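Side-chain contact in glucose 1-dehydrogenase (Haloferax mediterranei, PDB 2B5W), which oxidises D-glucose to D-gluconate by way of its lactone, and related aldoses to their glyconates, passing the electrons preferentially to NADP+ with the help of a catalytic zinc: residues A223-V226 / D227-T231. The protein carries 1 engineered substitution. Numbering follows the deposited sequence.
Sequences ATYV and DSRQT. With NAP (NADP nicotinamide-adenine-dinucleotide phosphate), chain I.
The ring of Y225 lies alongside the D227 side chain, its OH 3.6 Å from D227 CB; ring and carboxylate planes differ by 24°, and D227 N sits over the centre of one ring face. With its CG anti to the backbone N (chi1 167°), Y225 sends the ring forward over the strand end, where OH is hydrogen-bonded to the backbone O of R208. On the buried side, V226 CG1 packs 3.9 Å from T231 CB, and V226 also touches L205 and Y240.

The outer side is polar and more exposed. R229 grips D227 side-on: NE reaches OD1 at 3.0 Å almost straight (177°), on the syn lone pair and in the guanidinium plane, whereas NH2 meets OD2 at 2.9 Å from a tilted direction. OD1 also accepts R229 N (3.0 Å), closing an Asx turn, and D227 O takes Q230 N and T231 N. An alanine in place of D227 would probably take one carboxylate from R229, which keeps a salt bridge to D209, and leave the R229 amide without the acceptor that closes the turn.

That turn follows an outermost strand of the Rossmann sheet and carries S228, whose OG donates to N1A of the NADP adenine at 2.7 Å. Such a bond requires N1A unprotonated, and the chemistry is consistent with the salt bridge and Asx turn holding the S228 hydroxyl in place for N1A.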
loop_
_atom_site.group_PDB
_atom_site.type_symbol
_atom_site.label_atom_id
_atom_site.label_comp_id
_atom_site.label_asym_id
_atom_site.label_seq_id
_atom_site.Cartn_x
_atom_site.Cartn_y
_atom_site.Cartn_z
ATOM N N ALA A 223 23.180 -13.493 -0.768
ATOM C CA ALA A 223 22.603 -12.285 -0.191
ATOM C C ALA A 223 23.527 -11.699 0.867
ATOM O O ALA A 223 24.414 -12.371 1.398
ATOM C CB ALA A 223 21.196 -12.589 0.394
ATOM N N THR A 224 23.321 -10.425 1.163
ATOM C CA THR A 224 24.084 -9.740 2.184
ATOM C C THR A 224 23.368 -9.776 3.514
ATOM O O THR A 224 22.188 -9.365 3.637
ATOM C CB THR A 224 24.307 -8.281 1.769
ATOM O OG1 THR A 224 25.149 -8.199 0.610
ATOM C CG2 THR A 224 25.004 -7.501 2.897
ATOM N N TYR A 225 24.085 -10.209 4.546
ATOM C CA TYR A 225 23.604 -10.225 5.913
ATOM C C TYR A 225 23.747 -8.855 6.555
ATOM O O TYR A 225 24.841 -8.275 6.582
ATOM C CB TYR A 225 24.313 -11.317 6.762
ATOM C CG TYR A 225 24.087 -11.195 8.254
ATOM C CD1 TYR A 225 22.805 -11.193 8.799
ATOM C CD2 TYR A 225 25.154 -11.061 9.159
ATOM C CE1 TYR A 225 22.592 -11.068 10.162
ATOM C CE2 TYR A 225 24.942 -10.937 10.496
ATOM C CZ TYR A 225 23.656 -10.939 11.022
ATOM O OH TYR A 225 23.435 -10.825 12.366
ATOM N N VAL A 226 22.625 -8.307 6.990
ATOM C CA VAL A 226 22.574 -7.005 7.660
ATOM C C VAL A 226 22.233 -7.237 9.117
ATOM O O VAL A 226 21.144 -7.652 9.496
ATOM C CB VAL A 226 21.552 -6.032 6.980
ATOM C CG1 VAL A 226 21.617 -4.655 7.660
ATOM C CG2 VAL A 226 21.830 -5.921 5.521
ATOM N N ASP A 227 23.218 -6.981 9.979
ATOM C CA ASP A 227 23.030 -7.101 11.392
ATOM C C ASP A 227 22.475 -5.784 11.897
ATOM O O ASP A 227 23.123 -4.770 11.767
ATOM C CB ASP A 227 24.397 -7.377 12.033
ATOM C CG ASP A 227 24.348 -7.514 13.517
ATOM O OD1 ASP A 227 23.319 -7.272 14.201
ATOM O OD2 ASP A 227 25.384 -7.939 14.130
ATOM N N SER A 228 21.257 -5.818 12.412
ATOM C CA SER A 228 20.530 -4.624 12.812
ATOM C C SER A 228 21.161 -3.904 14.000
ATOM O O SER A 228 20.868 -2.744 14.244
ATOM C CB SER A 228 19.101 -4.964 13.158
ATOM O OG SER A 228 18.957 -5.796 14.279
ATOM N N ARG A 229 21.988 -4.622 14.748
ATOM C CA ARG A 229 22.758 -4.010 15.856
ATOM C C ARG A 229 23.855 -3.079 15.346
ATOM O O ARG A 229 24.312 -2.180 16.050
ATOM C CB ARG A 229 23.332 -5.116 16.712
ATOM C CG ARG A 229 22.267 -6.039 17.343
ATOM C CD ARG A 229 22.817 -7.243 18.010
ATOM N NE ARG A 229 23.563 -8.042 17.052
ATOM C CZ ARG A 229 24.356 -9.043 17.374
ATOM N NH1 ARG A 229 24.492 -9.408 18.637
ATOM N NH2 ARG A 229 24.990 -9.702 16.414
ATOM N N GLN A 230 24.295 -3.306 14.125
ATOM C CA GLN A 230 25.249 -2.469 13.423
ATOM C C GLN A 230 24.615 -1.435 12.505
ATOM O O GLN A 230 25.042 -0.264 12.470
ATOM C CB GLN A 230 26.138 -3.345 12.570
ATOM C CG GLN A 230 26.959 -4.342 13.353
ATOM C CD GLN A 230 27.955 -3.659 14.257
ATOM O OE1 GLN A 230 28.610 -2.692 13.848
ATOM N NE2 GLN A 230 28.047 -4.127 15.490
ATOM N N THR A 231 23.630 -1.884 11.727
ATOM C CA THR A 231 22.992 -1.077 10.715
ATOM C C THR A 231 21.483 -1.180 10.867
ATOM O O THR A 231 20.892 -2.164 10.431
ATOM C CB THR A 231 23.390 -1.563 9.327
ATOM O OG1 THR A 231 24.816 -1.540 9.183
ATOM C CG2 THR A 231 22.857 -0.614 8.247
HETATM P PA NAP I . 10.501 -16.137 14.035
HETATM O O1A NAP I . 10.254 -15.740 15.410
HETATM O O2A NAP I . 11.068 -17.558 13.903
HETATM O O5B NAP I . 11.521 -15.161 13.331
HETATM C C5B NAP I . 11.595 -13.781 13.569
HETATM C C4B NAP I . 13.066 -13.494 13.366
HETATM O O4B NAP I . 13.230 -12.094 13.344
HETATM C C3B NAP I . 13.967 -14.063 14.480
HETATM O O3B NAP I . 14.960 -14.948 13.988
HETATM C C2B NAP I . 14.578 -12.816 15.121
HETATM O O2B NAP I . 15.952 -12.929 15.454
HETATM C C1B NAP I . 14.412 -11.772 14.043
HETATM N N9A NAP I . 14.281 -10.443 14.609
HETATM C C8A NAP I . 13.320 -10.013 15.494
HETATM N N7A NAP I . 13.556 -8.718 15.778
HETATM C C5A NAP I . 14.695 -8.331 15.112
HETATM C C6A NAP I . 15.418 -7.137 15.026
HETATM N N6A NAP I . 15.096 -6.037 15.739
HETATM N N1A NAP I . 16.540 -7.082 14.231
HETATM C C2A NAP I . 16.947 -8.175 13.496
HETATM N N3A NAP I . 16.244 -9.366 13.573
HETATM C C4A NAP I . 15.136 -9.430 14.351
HETATM O O3 NAP I . 9.141 -16.210 13.209
HETATM P PN NAP I . 8.817 -16.740 11.714
HETATM O O1N NAP I . 9.939 -16.477 10.767
HETATM O O2N NAP I . 8.156 -18.084 11.720
HETATM O O5D NAP I . 7.746 -15.560 11.598
HETATM C C5D NAP I . 8.159 -14.234 11.332
HETATM C C4D NAP I . 7.031 -13.247 11.627
HETATM O O4D NAP I . 5.969 -13.502 10.703
HETATM C C3D NAP I . 6.432 -13.388 13.029
HETATM O O3D NAP I . 6.159 -12.119 13.591
HETATM C C2D NAP I . 5.154 -14.180 12.775
HETATM O O2D NAP I . 4.160 -14.044 13.756
HETATM C C1D NAP I . 4.737 -13.628 11.412
HETATM N N1N NAP I . 3.918 -14.512 10.574
HETATM C C2N NAP I . 2.855 -13.909 9.976
HETATM C C3N NAP I . 2.083 -14.620 9.102
HETATM C C7N NAP I . 1.050 -13.827 8.356
HETATM O O7N NAP I . 0.179 -14.650 7.647
HETATM N N7N NAP I . 1.043 -12.468 8.428
HETATM C C4N NAP I . 2.323 -15.973 8.831
HETATM C C5N NAP I . 3.418 -16.572 9.440
HETATM C C6N NAP I . 4.236 -15.821 10.298
HETATM P P2B NAP I . 16.450 -13.454 16.943
HETATM O O1X NAP I . 16.115 -14.838 17.161
HETATM O O2X NAP I . 17.967 -13.183 16.896
HETATM O O3X NAP I . 15.796 -12.579 18.018
#